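Local coordinates for protein farnesyltransferase, putative (PDB 3WCA) that probably catalyses the magnesium-dependent reductive coupling of two farnesyl diphosphate molecules to squalene, using NADPH or NADH, the first committed step toward sterols, at residues Val168-Thr173 against Thr191-Met196; Gly197-Lys202 against Val259-Val264; Lys126-Val131 against Thr173-Ser178; Asn141-Phe146 against His162-Leu167. The protein carries 1 engineered substitution. All coordinates share one frame; numbering follows the deposited sequence.

Interaction 1: Val168-Thr173 against Thr191-Met196. With FPS (S-[(2E,6E)-3,7,11-trimethyldodeca-2,6,10-trienyl] trihydrogen thiodiphosphate), chain E.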
loop_
_atom_site.group_PDB
_atom_site.type_symbol
_atom_site.label_atom_id
_atom_site.label_comp_id
_atom_site.label_asym_id
_atom_site.label_seq_id
_atom_site.Cartn_x
_atom_site.Cartn_y
_atom_site.Cartn_z
ATOM N N VAL A 168 7.830 2.263 -0.928
ATOM C CA VAL A 168 7.367 3.294 -0.006
ATOM C C VAL A 168 7.881 2.810 1.342
ATOM O O VAL A 168 8.339 3.593 2.166
ATOM C CB VAL A 168 5.825 3.381 0.026
ATOM C CG1 VAL A 168 5.388 4.467 0.988
ATOM C CG2 VAL A 168 5.287 3.670 -1.377
ATOM N N GLY A 169 7.830 1.496 1.540
ATOM C CA GLY A 169 8.310 0.910 2.777
ATOM C C GLY A 169 9.797 1.177 2.955
ATOM O O GLY A 169 10.254 1.470 4.069
ATOM N N HIS A 170 10.557 1.057 1.865
ATOM C CA HIS A 170 11.996 1.315 1.905
ATOM C C HIS A 170 12.196 2.787 2.256
ATOM O O HIS A 170 12.880 3.116 3.221
ATOM C CB HIS A 170 12.654 1.025 0.545
ATOM C CG HIS A 170 12.820 -0.433 0.239
ATOM N ND1 HIS A 170 13.776 -0.905 -0.636
ATOM C CD2 HIS A 170 12.165 -1.525 0.700
ATOM C CE1 HIS A 170 13.708 -2.223 -0.697
ATOM N NE2 HIS A 170 12.738 -2.626 0.104
ATOM N N GLY A 171 11.582 3.655 1.456
ATOM C CA GLY A 171 11.674 5.091 1.658
ATOM C C GLY A 171 11.381 5.524 3.083
ATOM O O GLY A 171 12.198 6.211 3.698
ATOM N N LEU A 172 10.219 5.129 3.607
ATOM C CA LEU A 172 9.846 5.478 4.974
ATOM C C LEU A 172 10.918 5.003 5.942
ATOM O O LEU A 172 11.353 5.756 6.798
ATOM C CB LEU A 172 8.492 4.856 5.361
ATOM C CG LEU A 172 7.253 5.451 4.683
ATOM C CD1 LEU A 172 5.995 4.717 5.144
ATOM C CD2 LEU A 172 7.155 6.931 5.007
ATOM N N THR A 173 11.334 3.749 5.807
ATOM C CA THR A 173 12.357 3.198 6.682
ATOM C C THR A 173 13.631 4.061 6.628
ATOM O O THR A 173 14.273 4.292 7.654
ATOM C CB THR A 173 12.684 1.737 6.294
ATOM O OG1 THR A 173 11.499 0.932 6.402
ATOM C CG2 THR A 173 13.756 1.157 7.217
ATOM N N THR A 191 14.195 -5.946 3.634
ATOM C CA THR A 191 13.248 -6.982 3.238
ATOM C C THR A 191 11.918 -6.820 3.972
ATOM O O THR A 191 10.859 -6.752 3.349
ATOM C CB THR A 191 13.821 -8.380 3.533
ATOM O OG1 THR A 191 15.051 -8.543 2.818
ATOM C CG2 THR A 191 12.843 -9.464 3.100
ATOM N N ASN A 192 11.974 -6.746 5.296
ATOM C CA ASN A 192 10.759 -6.594 6.078
ATOM C C ASN A 192 10.029 -5.294 5.788
ATOM O O ASN A 192 8.816 -5.229 5.926
ATOM C CB ASN A 192 11.056 -6.724 7.571
ATOM C CG ASN A 192 11.404 -8.144 7.954
ATOM O OD1 ASN A 192 11.098 -9.075 7.210
ATOM N ND2 ASN A 192 12.029 -8.324 9.112
ATOM N N ALA A 193 10.752 -4.265 5.370
ATOM C CA ALA A 193 10.103 -2.997 5.050
ATOM C C ALA A 193 9.285 -3.218 3.779
ATOM O O ALA A 193 8.190 -2.678 3.630
ATOM C CB ALA A 193 11.136 -1.911 4.823
ATOM N N ASN A 194 9.832 -4.023 2.875
ATOM C CA ASN A 194 9.171 -4.340 1.619
ATOM C C ASN A 194 7.934 -5.193 1.902
ATOM O O ASN A 194 6.899 -5.029 1.258
ATOM C CB ASN A 194 10.123 -5.106 0.694
ATOM C CG ASN A 194 9.525 -5.358 -0.664
ATOM O OD1 ASN A 194 9.370 -4.437 -1.469
ATOM N ND2 ASN A 194 9.164 -6.607 -0.926
ATOM N N HIS A 195 8.061 -6.124 2.842
ATOM C CA HIS A 195 6.941 -6.964 3.227
ATOM C C HIS A 195 5.802 -6.062 3.735
ATOM O O HIS A 195 4.641 -6.265 3.393
ATOM C CB HIS A 195 7.353 -7.925 4.343
ATOM C CG HIS A 195 8.065 -9.151 3.862
ATOM N ND1 HIS A 195 7.440 -10.131 3.121
ATOM C CD2 HIS A 195 9.344 -9.564 4.029
ATOM C CE1 HIS A 195 8.302 -11.096 2.854
ATOM N NE2 HIS A 195 9.465 -10.776 3.394
ATOM N N MET A 196 6.148 -5.067 4.549
ATOM C CA MET A 196 5.167 -4.135 5.105
ATOM C C MET A 196 4.377 -3.486 3.973
ATOM O O MET A 196 3.156 -3.418 4.027
ATOM C CB MET A 196 5.874 -3.056 5.946
ATOM C CG MET A 196 6.413 -3.553 7.303
ATOM S SD MET A 196 5.166 -3.438 8.642
ATOM C CE MET A 196 4.970 -1.636 8.699
HETATM C C1 FPS E . -2.870 3.449 -1.591
HETATM S S1 FPS E . -3.117 5.275 -1.339
HETATM C C2 FPS E . -1.390 3.067 -1.280
HETATM C C3 FPS E . -0.857 1.931 -0.681
HETATM C C4 FPS E . -1.673 0.756 -0.190
HETATM C C5 FPS E . 0.643 1.888 -0.502
HETATM C C6 FPS E . 1.266 2.776 0.620
HETATM C C7 FPS E . 2.366 1.958 1.263
HETATM C C8 FPS E . 2.935 2.166 2.459
HETATM C C10 FPS E . 4.047 1.178 2.863
HETATM C C9 FPS E . 2.543 3.308 3.405
HETATM C C11 FPS E . 4.149 1.004 4.361
HETATM C C12 FPS E . 5.512 0.459 4.699
HETATM C C13 FPS E . 6.208 0.729 5.826
HETATM C C14 FPS E . 5.701 1.652 6.943
HETATM C C15 FPS E . 7.576 0.071 5.987
HETATM P PA FPS E . -4.032 5.626 0.485
HETATM O O1A FPS E . -3.239 4.913 1.618
HETATM O O2A FPS E . -4.026 7.117 0.706
HETATM O O3A FPS E . -5.686 5.359 0.532
HETATM P PB FPS E . -6.718 4.097 0.074
HETATM O O1B FPS E . -7.778 3.813 1.180
HETATM O O2B FPS E . -7.509 4.531 -1.212
HETATM O O3B FPS E . -5.893 2.754 -0.093
#
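Gly169 and Ala193 meet in a close, buried helix-helix contact at the wall of the farnesyl pocket, where helix 154-179 passes helix 191-207. The two short segments run at 124° to each other with their axes 7.7 Å apart at the nearest point, and the CA atoms of Gly169 and Ala193 come within 4.9 Å. With no side chain on Gly169, the backbones come this close. The Ala193 methyl CB rests against both the Gly169 carbonyl oxygen, 3.6 Å away, and Thr173 OG1, at 3.3 Å. That hydroxyl is turned back along its own helix, anti to the carbonyl carbon, and bonds to Gly169 O at 2.7 Å. Gly169 O also takes the backbone N-H of Thr173, from the other face of its carbonyl plane; the hydroxyl is further bonded to Tyr267 OH. Farther out, the edge of the His170 imidazole rests on Asn194, with NE2 3.7 Å from CB, while the Asn194 amide oxygen is engaged by His162. The farnesyl chain runs through the groove beside the crossing: its terminal methyl C15 sits 3.4 Å from Gly169 CA and is backed by Met196 CB, and Leu172 CD1 touches C14. Here two helices of the all-helical squalene/phytoene synthase fold form part of the pocket for the prenyl chain.

Interaction 2: Gly197-Lys202 against Val259-Val264. With FPS (S-[(2E,6E)-3,7,11-trimethyldodeca-2,6,10-trienyl] trihydrogen thiodiphosphate), chain E.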
loop_
_atom_site.group_PDB
_atom_site.type_symbol
_atom_site.label_atom_id
_atom_site.label_comp_id
_atom_site.label_asym_id
_atom_site.label_seq_id
_atom_site.Cartn_x
_atom_site.Cartn_y
_atom_site.Cartn_z
ATOM N N GLY A 197 5.082 -3.023 2.942
ATOM C CA GLY A 197 4.409 -2.405 1.820
ATOM C C GLY A 197 3.547 -3.398 1.048
ATOM O O GLY A 197 2.437 -3.066 0.627
ATOM N N LEU A 198 4.045 -4.622 0.876
ATOM C CA LEU A 198 3.297 -5.625 0.134
ATOM C C LEU A 198 2.020 -6.043 0.824
ATOM O O LEU A 198 1.006 -6.243 0.164
ATOM C CB LEU A 198 4.162 -6.858 -0.155
ATOM C CG LEU A 198 4.795 -6.865 -1.553
ATOM C CD1 LEU A 198 5.656 -5.636 -1.721
ATOM C CD2 LEU A 198 5.630 -8.132 -1.752
ATOM N N PHE A 199 2.052 -6.166 2.147
ATOM C CA PHE A 199 0.855 -6.557 2.867
ATOM C C PHE A 199 -0.256 -5.549 2.641
ATOM O O PHE A 199 -1.409 -5.929 2.441
ATOM C CB PHE A 199 1.115 -6.686 4.367
ATOM C CG PHE A 199 -0.057 -7.271 5.132
ATOM C CD1 PHE A 199 -0.558 -8.533 4.800
ATOM C CD2 PHE A 199 -0.664 -6.562 6.166
ATOM C CE1 PHE A 199 -1.644 -9.081 5.483
ATOM C CE2 PHE A 199 -1.756 -7.097 6.861
ATOM C CZ PHE A 199 -2.248 -8.351 6.526
ATOM N N LEU A 200 0.085 -4.264 2.669
ATOM C CA LEU A 200 -0.920 -3.234 2.458
ATOM C C LEU A 200 -1.424 -3.224 1.019
ATOM O O LEU A 200 -2.629 -3.207 0.779
ATOM C CB LEU A 200 -0.375 -1.830 2.791
ATOM C CG LEU A 200 0.170 -1.519 4.194
ATOM C CD1 LEU A 200 0.380 0.005 4.326
ATOM C CD2 LEU A 200 -0.809 -2.010 5.257
ATOM N N GLN A 201 -0.499 -3.236 0.063
ATOM C CA GLN A 201 -0.884 -3.176 -1.328
ATOM C C GLN A 201 -1.735 -4.383 -1.709
ATOM O O GLN A 201 -2.757 -4.231 -2.351
ATOM C CB GLN A 201 0.361 -3.083 -2.227
ATOM C CG GLN A 201 0.059 -2.811 -3.710
ATOM C CD GLN A 201 -0.685 -1.495 -3.943
ATOM O OE1 GLN A 201 -0.342 -0.466 -3.369
ATOM N NE2 GLN A 201 -1.698 -1.527 -4.799
ATOM N N LYS A 202 -1.325 -5.571 -1.288
ATOM C CA LYS A 202 -2.064 -6.777 -1.634
ATOM C C LYS A 202 -3.469 -6.819 -1.036
ATOM O O LYS A 202 -4.412 -7.251 -1.702
ATOM C CB LYS A 202 -1.263 -8.026 -1.236
ATOM C CG LYS A 202 -0.016 -8.235 -2.098
ATOM C CD LYS A 202 0.598 -9.611 -1.886
ATOM C CE LYS A 202 1.853 -9.798 -2.729
ATOM N NZ LYS A 202 2.478 -11.142 -2.520
ATOM N N VAL A 259 1.409 -14.459 3.762
ATOM C CA VAL A 259 2.843 -14.765 3.776
ATOM C C VAL A 259 3.626 -13.619 4.422
ATOM O O VAL A 259 4.627 -13.840 5.101
ATOM C CB VAL A 259 3.400 -14.963 2.319
ATOM C CG1 VAL A 259 4.911 -15.085 2.342
ATOM C CG2 VAL A 259 2.805 -16.218 1.681
ATOM N N HIS A 260 3.148 -12.397 4.227
ATOM C CA HIS A 260 3.832 -11.217 4.737
ATOM C C HIS A 260 3.668 -10.854 6.201
ATOM O O HIS A 260 4.476 -10.103 6.735
ATOM C CB HIS A 260 3.417 -10.022 3.899
ATOM C CG HIS A 260 3.590 -10.242 2.433
ATOM N ND1 HIS A 260 4.831 -10.340 1.841
ATOM C CD2 HIS A 260 2.682 -10.425 1.446
ATOM C CE1 HIS A 260 4.676 -10.575 0.550
ATOM N NE2 HIS A 260 3.384 -10.631 0.287
ATOM N N VAL A 261 2.647 -11.401 6.851
ATOM C CA VAL A 261 2.347 -11.058 8.236
ATOM C C VAL A 261 3.439 -11.312 9.267
ATOM O O VAL A 261 3.700 -10.454 10.113
ATOM C CB VAL A 261 1.008 -11.711 8.662
ATOM C CG1 VAL A 261 0.679 -11.401 10.126
ATOM C CG2 VAL A 261 -0.101 -11.177 7.766
ATOM N N PRO A 262 4.106 -12.473 9.215
ATOM C CA PRO A 262 5.153 -12.686 10.218
ATOM C C PRO A 262 6.225 -11.599 10.152
ATOM O O PRO A 262 6.788 -11.213 11.174
ATOM C CB PRO A 262 5.709 -14.057 9.849
ATOM C CG PRO A 262 4.500 -14.757 9.261
ATOM C CD PRO A 262 3.916 -13.676 8.387
ATOM N N HIS A 263 6.480 -11.110 8.937
ATOM C CA HIS A 263 7.489 -10.086 8.666
ATOM C C HIS A 263 7.018 -8.700 9.081
ATOM O O HIS A 263 7.815 -7.837 9.437
ATOM C CB HIS A 263 7.838 -10.112 7.178
ATOM C CG HIS A 263 8.281 -11.458 6.697
ATOM N ND1 HIS A 263 9.543 -11.960 6.941
ATOM C CD2 HIS A 263 7.609 -12.436 6.044
ATOM C CE1 HIS A 263 9.627 -13.187 6.463
ATOM N NE2 HIS A 263 8.467 -13.501 5.913
ATOM N N VAL A 264 5.712 -8.482 9.008
ATOM C CA VAL A 264 5.138 -7.222 9.431
ATOM C C VAL A 264 5.297 -7.177 10.957
ATOM O O VAL A 264 5.613 -6.137 11.527
ATOM C CB VAL A 264 3.646 -7.139 9.052
ATOM C CG1 VAL A 264 2.975 -6.012 9.809
ATOM C CG2 VAL A 264 3.507 -6.930 7.541
HETATM C C1 FPS E . -2.870 3.449 -1.591
HETATM S S1 FPS E . -3.117 5.275 -1.339
HETATM C C2 FPS E . -1.390 3.067 -1.280
HETATM C C3 FPS E . -0.857 1.931 -0.681
HETATM C C4 FPS E . -1.673 0.756 -0.190
HETATM C C5 FPS E . 0.643 1.888 -0.502
HETATM C C6 FPS E . 1.266 2.776 0.620
HETATM C C7 FPS E . 2.366 1.958 1.263
HETATM C C8 FPS E . 2.935 2.166 2.459
HETATM C C10 FPS E . 4.047 1.178 2.863
HETATM C C9 FPS E . 2.543 3.308 3.405
HETATM C C11 FPS E . 4.149 1.004 4.361
HETATM C C12 FPS E . 5.512 0.459 4.699
HETATM C C13 FPS E . 6.208 0.729 5.826
HETATM C C14 FPS E . 5.701 1.652 6.943
HETATM C C15 FPS E . 7.576 0.071 5.987
HETATM P PA FPS E . -4.032 5.626 0.485
HETATM O O1A FPS E . -3.239 4.913 1.618
HETATM O O2A FPS E . -4.026 7.117 0.706
HETATM O O3A FPS E . -5.686 5.359 0.532
HETATM P PB FPS E . -6.718 4.097 0.074
HETATM O O1B FPS E . -7.778 3.813 1.180
HETATM O O2B FPS E . -7.509 4.531 -1.212
HETATM O O3B FPS E . -5.893 2.754 -0.093
#
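Lys202 reaches across to His260 with a long, straight side chain. From CB, CG lies anti to the carbonyl carbon (chi1 -70°), and the chain then stays extended. CD comes 3.7 Å from His260 NE2, CE follows closer to the same nitrogen, and NZ ends at the ring edge, donating a hydrogen bond to His260 NE2 at 3.0 Å exactly in the imidazole plane. NZ also forms salt bridges with Asp158 and Asp256, whose negative charges probably offset the cost of burying the lysine. Leu198 CB lies over one face of the same imidazole in a CH-pi contact, 3.9 Å from the ring centroid and 13° off the normal. The other ring nitrogen, ND1, is bonded to His195 ND1, so two bonds and the leucine together fix the ring's rotation. Beside this polar group Phe199 meets Val261 CG2 with CE1, at 3.5 Å, and rests its CB on Val264 CG2. On the pocket side, Gln201 OE1 and Leu200 CD1 touch the farnesyl chain. Helix 191-207 is thus wedged between the ligand and segment 259-264, which leads into helix 261-269, with helix 154-179 next to Leu198 and Lys202, and helix 274-294 packed against Phe199 and Val264.

Interaction 3: Lys126-Val131 against Thr173-Ser178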
loop_
_atom_site.group_PDB
_atom_site.type_symbol
_atom_site.label_atom_id
_atom_site.label_comp_id
_atom_site.label_asym_id
_atom_site.label_seq_id
_atom_site.Cartn_x
_atom_site.Cartn_y
_atom_site.Cartn_z
ATOM N N LYS A 126 18.917 17.714 3.503
ATOM C CA LYS A 126 19.593 17.097 2.371
ATOM C C LYS A 126 19.293 15.604 2.298
ATOM O O LYS A 126 18.958 15.085 1.233
ATOM C CB LYS A 126 21.105 17.319 2.494
ATOM C CG LYS A 126 21.968 16.443 1.592
ATOM C CD LYS A 126 21.896 16.876 0.136
ATOM C CE LYS A 126 22.857 16.051 -0.714
ATOM N NZ LYS A 126 24.250 16.124 -0.184
ATOM N N ALA A 127 19.413 14.921 3.434
ATOM C CA ALA A 127 19.169 13.483 3.502
ATOM C C ALA A 127 17.722 13.074 3.161
ATOM O O ALA A 127 17.507 12.015 2.574
ATOM C CB ALA A 127 19.562 12.954 4.880
ATOM N N TYR A 128 16.738 13.899 3.522
ATOM C CA TYR A 128 15.344 13.580 3.213
ATOM C C TYR A 128 15.094 13.719 1.718
ATOM O O TYR A 128 14.360 12.921 1.129
ATOM C CB TYR A 128 14.365 14.510 3.939
ATOM C CG TYR A 128 14.285 14.330 5.432
ATOM C CD1 TYR A 128 14.504 13.088 6.023
ATOM C CD2 TYR A 128 13.957 15.403 6.258
ATOM C CE1 TYR A 128 14.401 12.919 7.403
ATOM C CE2 TYR A 128 13.848 15.245 7.634
ATOM C CZ TYR A 128 14.072 14.002 8.200
ATOM O OH TYR A 128 13.954 13.847 9.558
ATOM N N GLN A 129 15.690 14.747 1.114
ATOM C CA GLN A 129 15.536 15.000 -0.312
ATOM C C GLN A 129 16.049 13.831 -1.132
ATOM O O GLN A 129 15.413 13.430 -2.094
ATOM C CB GLN A 129 16.305 16.255 -0.738
ATOM C CG GLN A 129 15.883 17.551 -0.055
ATOM C CD GLN A 129 16.715 18.738 -0.523
ATOM O OE1 GLN A 129 17.919 18.613 -0.740
ATOM N NE2 GLN A 129 16.079 19.895 -0.666
ATOM N N ASP A 130 17.196 13.284 -0.740
ATOM C CA ASP A 130 17.815 12.175 -1.470
ATOM C C ASP A 130 17.030 10.866 -1.412
ATOM O O ASP A 130 16.970 10.123 -2.400
ATOM C CB ASP A 130 19.249 11.936 -0.966
ATOM C CG ASP A 130 20.187 13.110 -1.258
ATOM O OD1 ASP A 130 19.780 14.056 -1.975
ATOM O OD2 ASP A 130 21.339 13.074 -0.767
ATOM N N VAL A 131 16.446 10.572 -0.256
ATOM C CA VAL A 131 15.664 9.356 -0.108
ATOM C C VAL A 131 14.474 9.456 -1.061
ATOM O O VAL A 131 14.209 8.545 -1.857
ATOM C CB VAL A 131 15.179 9.199 1.352
ATOM C CG1 VAL A 131 14.142 8.092 1.459
ATOM C CG2 VAL A 131 16.377 8.889 2.250
ATOM N N THR A 173 11.334 3.749 5.807
ATOM C CA THR A 173 12.357 3.198 6.682
ATOM C C THR A 173 13.631 4.061 6.628
ATOM O O THR A 173 14.273 4.292 7.654
ATOM C CB THR A 173 12.684 1.737 6.294
ATOM O OG1 THR A 173 11.499 0.932 6.402
ATOM C CG2 THR A 173 13.756 1.157 7.217
ATOM N N LEU A 174 13.985 4.555 5.440
ATOM C CA LEU A 174 15.173 5.396 5.306
ATOM C C LEU A 174 14.918 6.795 5.877
ATOM O O LEU A 174 15.846 7.464 6.322
ATOM C CB LEU A 174 15.610 5.496 3.843
ATOM C CG LEU A 174 16.140 4.212 3.194
ATOM C CD1 LEU A 174 16.325 4.455 1.695
ATOM C CD2 LEU A 174 17.457 3.778 3.847
ATOM N N LEU A 175 13.669 7.246 5.855
ATOM C CA LEU A 175 13.363 8.544 6.431
ATOM C C LEU A 175 13.400 8.431 7.958
ATOM O O LEU A 175 13.780 9.379 8.631
ATOM C CB LEU A 175 11.984 9.050 5.995
ATOM C CG LEU A 175 11.822 9.577 4.576
ATOM C CD1 LEU A 175 10.395 10.064 4.407
ATOM C CD2 LEU A 175 12.798 10.718 4.307
ATOM N N TYR A 176 13.009 7.277 8.499
ATOM C CA TYR A 176 13.018 7.078 9.952
ATOM C C TYR A 176 14.449 7.120 10.490
ATOM O O TYR A 176 14.721 7.729 11.529
ATOM C CB TYR A 176 12.409 5.722 10.358
ATOM C CG TYR A 176 10.961 5.456 9.964
ATOM C CD1 TYR A 176 10.099 6.484 9.596
ATOM C CD2 TYR A 176 10.456 4.154 9.982
ATOM C CE1 TYR A 176 8.759 6.217 9.245
ATOM C CE2 TYR A 176 9.134 3.880 9.642
ATOM C CZ TYR A 176 8.292 4.904 9.274
ATOM O OH TYR A 176 6.987 4.607 8.930
ATOM N N VAL A 177 15.354 6.441 9.796
ATOM C CA VAL A 177 16.753 6.400 10.207
ATOM C C VAL A 177 17.391 7.780 10.072
ATOM O O VAL A 177 18.002 8.297 11.004
ATOM C CB VAL A 177 17.546 5.395 9.354
ATOM C CG1 VAL A 177 19.033 5.461 9.702
ATOM C CG2 VAL A 177 17.018 3.998 9.601
ATOM N N SER A 178 17.230 8.374 8.900
ATOM C CA SER A 178 17.783 9.684 8.624
ATOM C C SER A 178 17.354 10.725 9.658
ATOM O O SER A 178 18.095 11.666 9.946
ATOM C CB SER A 178 17.355 10.130 7.228
ATOM O OG SER A 178 17.881 11.405 6.922
#
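Helices 126-147 and 154-179 run almost antiparallel here, the short segments at 170° with axes 9.7 Å apart, and Tyr128 faces Leu175, Val131 faces Leu174, and Ala127 faces Ser178. Leu175 sends one methyl, CD2, into the angle between Tyr128 and Val131: it lies 3.4 Å from Tyr128 CD1, approaching the ring obliquely, and 4.1 Å from Val131 CB. Both Val131 methyls straddle Leu174 CB, each at 3.8 Å. Toward the exposed end, the Ser178 hydroxyl, set anti to its backbone N (chi1 -180°), extends across to the Ala127 methyl and lies 3.8 Å from Tyr128 CE1. The tyrosine hydroxyl itself goes on to a weak hydrogen bond with Glu52, while Ala56 and Val57 of helix 51-72 border Tyr128 and Leu175 respectively. No hydrogen bond joins the two segments, so cohesion rests on dispersion and on keeping methyls and part of the tyrosine ring away from water; between these segments the match depends on the fit of shapes rather than on a directional bond.

Interaction 4: Asn141-Phe146 against His162-Leu167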
loop_
_atom_site.group_PDB
_atom_site.type_symbol
_atom_site.label_atom_id
_atom_site.label_comp_id
_atom_site.label_asym_id
_atom_site.label_seq_id
_atom_site.Cartn_x
_atom_site.Cartn_y
_atom_site.Cartn_z
ATOM N N ASN A 141 10.430 4.124 -12.856
ATOM C CA ASN A 141 10.917 3.171 -13.851
ATOM C C ASN A 141 10.197 1.829 -13.723
ATOM O O ASN A 141 9.936 1.160 -14.721
ATOM C CB ASN A 141 12.435 3.027 -13.725
ATOM C CG ASN A 141 13.161 4.321 -14.096
ATOM O OD1 ASN A 141 14.230 4.632 -13.568
ATOM N ND2 ASN A 141 12.571 5.080 -15.013
ATOM N N GLY A 142 9.854 1.458 -12.491
ATOM C CA GLY A 142 9.139 0.216 -12.273
ATOM C C GLY A 142 7.758 0.323 -12.897
ATOM O O GLY A 142 7.272 -0.605 -13.541
ATOM N N MET A 143 7.112 1.467 -12.713
ATOM C CA MET A 143 5.792 1.662 -13.287
ATOM C C MET A 143 5.899 1.559 -14.808
ATOM O O MET A 143 5.030 0.969 -15.456
ATOM C CB MET A 143 5.229 3.033 -12.911
ATOM C CG MET A 143 4.887 3.224 -11.431
ATOM S SD MET A 143 4.354 4.932 -11.142
ATOM C CE MET A 143 3.320 4.751 -9.655
ATOM N N CYS A 144 6.953 2.144 -15.374
ATOM C CA CYS A 144 7.152 2.106 -16.819
ATOM C C CYS A 144 7.212 0.668 -17.303
ATOM O O CYS A 144 6.613 0.326 -18.320
ATOM C CB CYS A 144 8.435 2.845 -17.222
ATOM S SG CYS A 144 8.289 4.652 -17.221
ATOM N N ASP A 145 7.925 -0.171 -16.561
ATOM C CA ASP A 145 8.050 -1.578 -16.919
ATOM C C ASP A 145 6.688 -2.252 -17.026
ATOM O O ASP A 145 6.431 -2.987 -17.982
ATOM C CB ASP A 145 8.917 -2.315 -15.889
ATOM C CG ASP A 145 9.092 -3.799 -16.219
ATOM O OD1 ASP A 145 9.094 -4.155 -17.419
ATOM O OD2 ASP A 145 9.245 -4.612 -15.279
ATOM N N PHE A 146 5.808 -1.999 -16.058
ATOM C CA PHE A 146 4.483 -2.616 -16.068
ATOM C C PHE A 146 3.421 -1.845 -16.833
ATOM O O PHE A 146 2.259 -2.236 -16.843
ATOM C CB PHE A 146 4.003 -2.890 -14.639
ATOM C CG PHE A 146 4.664 -4.077 -14.006
ATOM C CD1 PHE A 146 4.290 -5.368 -14.366
ATOM C CD2 PHE A 146 5.706 -3.907 -13.096
ATOM C CE1 PHE A 146 4.946 -6.477 -13.836
ATOM C CE2 PHE A 146 6.369 -5.010 -12.557
ATOM C CZ PHE A 146 5.986 -6.301 -12.931
ATOM N N HIS A 162 6.246 -4.336 -5.196
ATOM C CA HIS A 162 7.496 -3.768 -4.704
ATOM C C HIS A 162 7.661 -2.338 -5.215
ATOM O O HIS A 162 7.931 -1.422 -4.439
ATOM C CB HIS A 162 8.683 -4.622 -5.167
ATOM C CG HIS A 162 10.013 -3.953 -5.012
ATOM N ND1 HIS A 162 10.594 -3.727 -3.783
ATOM C CD2 HIS A 162 10.870 -3.448 -5.934
ATOM C CE1 HIS A 162 11.752 -3.112 -3.953
ATOM N NE2 HIS A 162 11.942 -2.930 -5.249
ATOM N N TYR A 163 7.476 -2.153 -6.517
ATOM C CA TYR A 163 7.621 -0.841 -7.137
ATOM C C TYR A 163 6.635 0.221 -6.673
ATOM O O TYR A 163 6.995 1.396 -6.582
ATOM C CB TYR A 163 7.500 -0.932 -8.670
ATOM C CG TYR A 163 8.639 -1.639 -9.400
ATOM C CD1 TYR A 163 9.969 -1.261 -9.210
ATOM C CD2 TYR A 163 8.373 -2.660 -10.311
ATOM C CE1 TYR A 163 11.012 -1.885 -9.917
ATOM C CE2 TYR A 163 9.398 -3.290 -11.021
ATOM C CZ TYR A 163 10.713 -2.901 -10.822
ATOM O OH TYR A 163 11.716 -3.537 -11.525
ATOM N N VAL A 164 5.390 -0.163 -6.398
ATOM C CA VAL A 164 4.419 0.844 -6.020
ATOM C C VAL A 164 4.080 0.939 -4.544
ATOM O O VAL A 164 3.372 1.863 -4.151
ATOM C CB VAL A 164 3.093 0.686 -6.826
ATOM C CG1 VAL A 164 3.404 0.687 -8.342
ATOM C CG2 VAL A 164 2.362 -0.599 -6.408
ATOM N N ALA A 165 4.591 0.008 -3.742
ATOM C CA ALA A 165 4.312 -0.016 -2.312
ATOM C C ALA A 165 5.510 -0.466 -1.477
ATOM O O ALA A 165 5.821 0.134 -0.449
ATOM C CB ALA A 165 3.125 -0.930 -2.042
ATOM N N GLY A 166 6.169 -1.532 -1.908
ATOM C CA GLY A 166 7.323 -2.015 -1.175
ATOM C C GLY A 166 8.394 -0.938 -1.046
ATOM O O GLY A 166 9.073 -0.843 -0.016
ATOM N N LEU A 167 8.540 -0.120 -2.088
ATOM C CA LEU A 167 9.531 0.949 -2.080
ATOM C C LEU A 167 9.133 2.083 -1.129
ATOM O O LEU A 167 9.993 2.796 -0.605
ATOM C CB LEU A 167 9.740 1.496 -3.495
ATOM C CG LEU A 167 10.653 0.663 -4.407
ATOM C CD1 LEU A 167 10.704 1.269 -5.791
ATOM C CD2 LEU A 167 12.057 0.618 -3.804
#
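The Tyr163 ring carries Gly142 CA over one face and the Phe146 ring at its edge. The CA sits almost centrally, 3.3 Å from the ring centroid and 8° off the normal, a CH-pi contact made by the bare CA of glycine. Phe146 CE2 lies 3.8 Å from Tyr163 CE2, edge beside edge, and the two side chains cross at about a right angle. Tyr163 has its ring anti to the carbonyl carbon (chi1 -69°), which directs it onto the Gly142 backbone. Near the ring, the Asp145 carboxylate is held by a salt bridge to Arg149. Beside this, one residue on in each segment, Val164 CG1 meets Met143 CG at 4.3 Å. In this segment helix 154-179 makes a wider, pi-type turn at 162-166, with Leu167 N bonding to His162 O. The short segments of helices 126-147 and 154-179 run at 147° to each other, while Met143 leans toward helix 51-72, close to magnesium-binding Glu71 and Asp68, and Val164 and Ala165 touch Gln201 of helix 191-207.

Overall arrangement
Three of the four contacts use helix 154-179. Interactions 3 and 4 pair it with helix 126-147 at points about 19 Å apart between centres, interaction 4 nested in the loop that interaction 3 closes; interaction 1 pairs it with helix 191-207, which interaction 2 then joins to segment 259-264, leading into helix 261-269. Interactions 1 and 2 follow in series, about 10 Å apart between centres, and touch through His195 with His260 and Met196 with Val264; Asn194 to His162 connects interactions 1 and 4. Thr173 belongs to both interactions 1 and 3. The four contacts tie these helices together, with interactions 1 and 2 along the farnesyl chain and interaction 4 near the magnesium site.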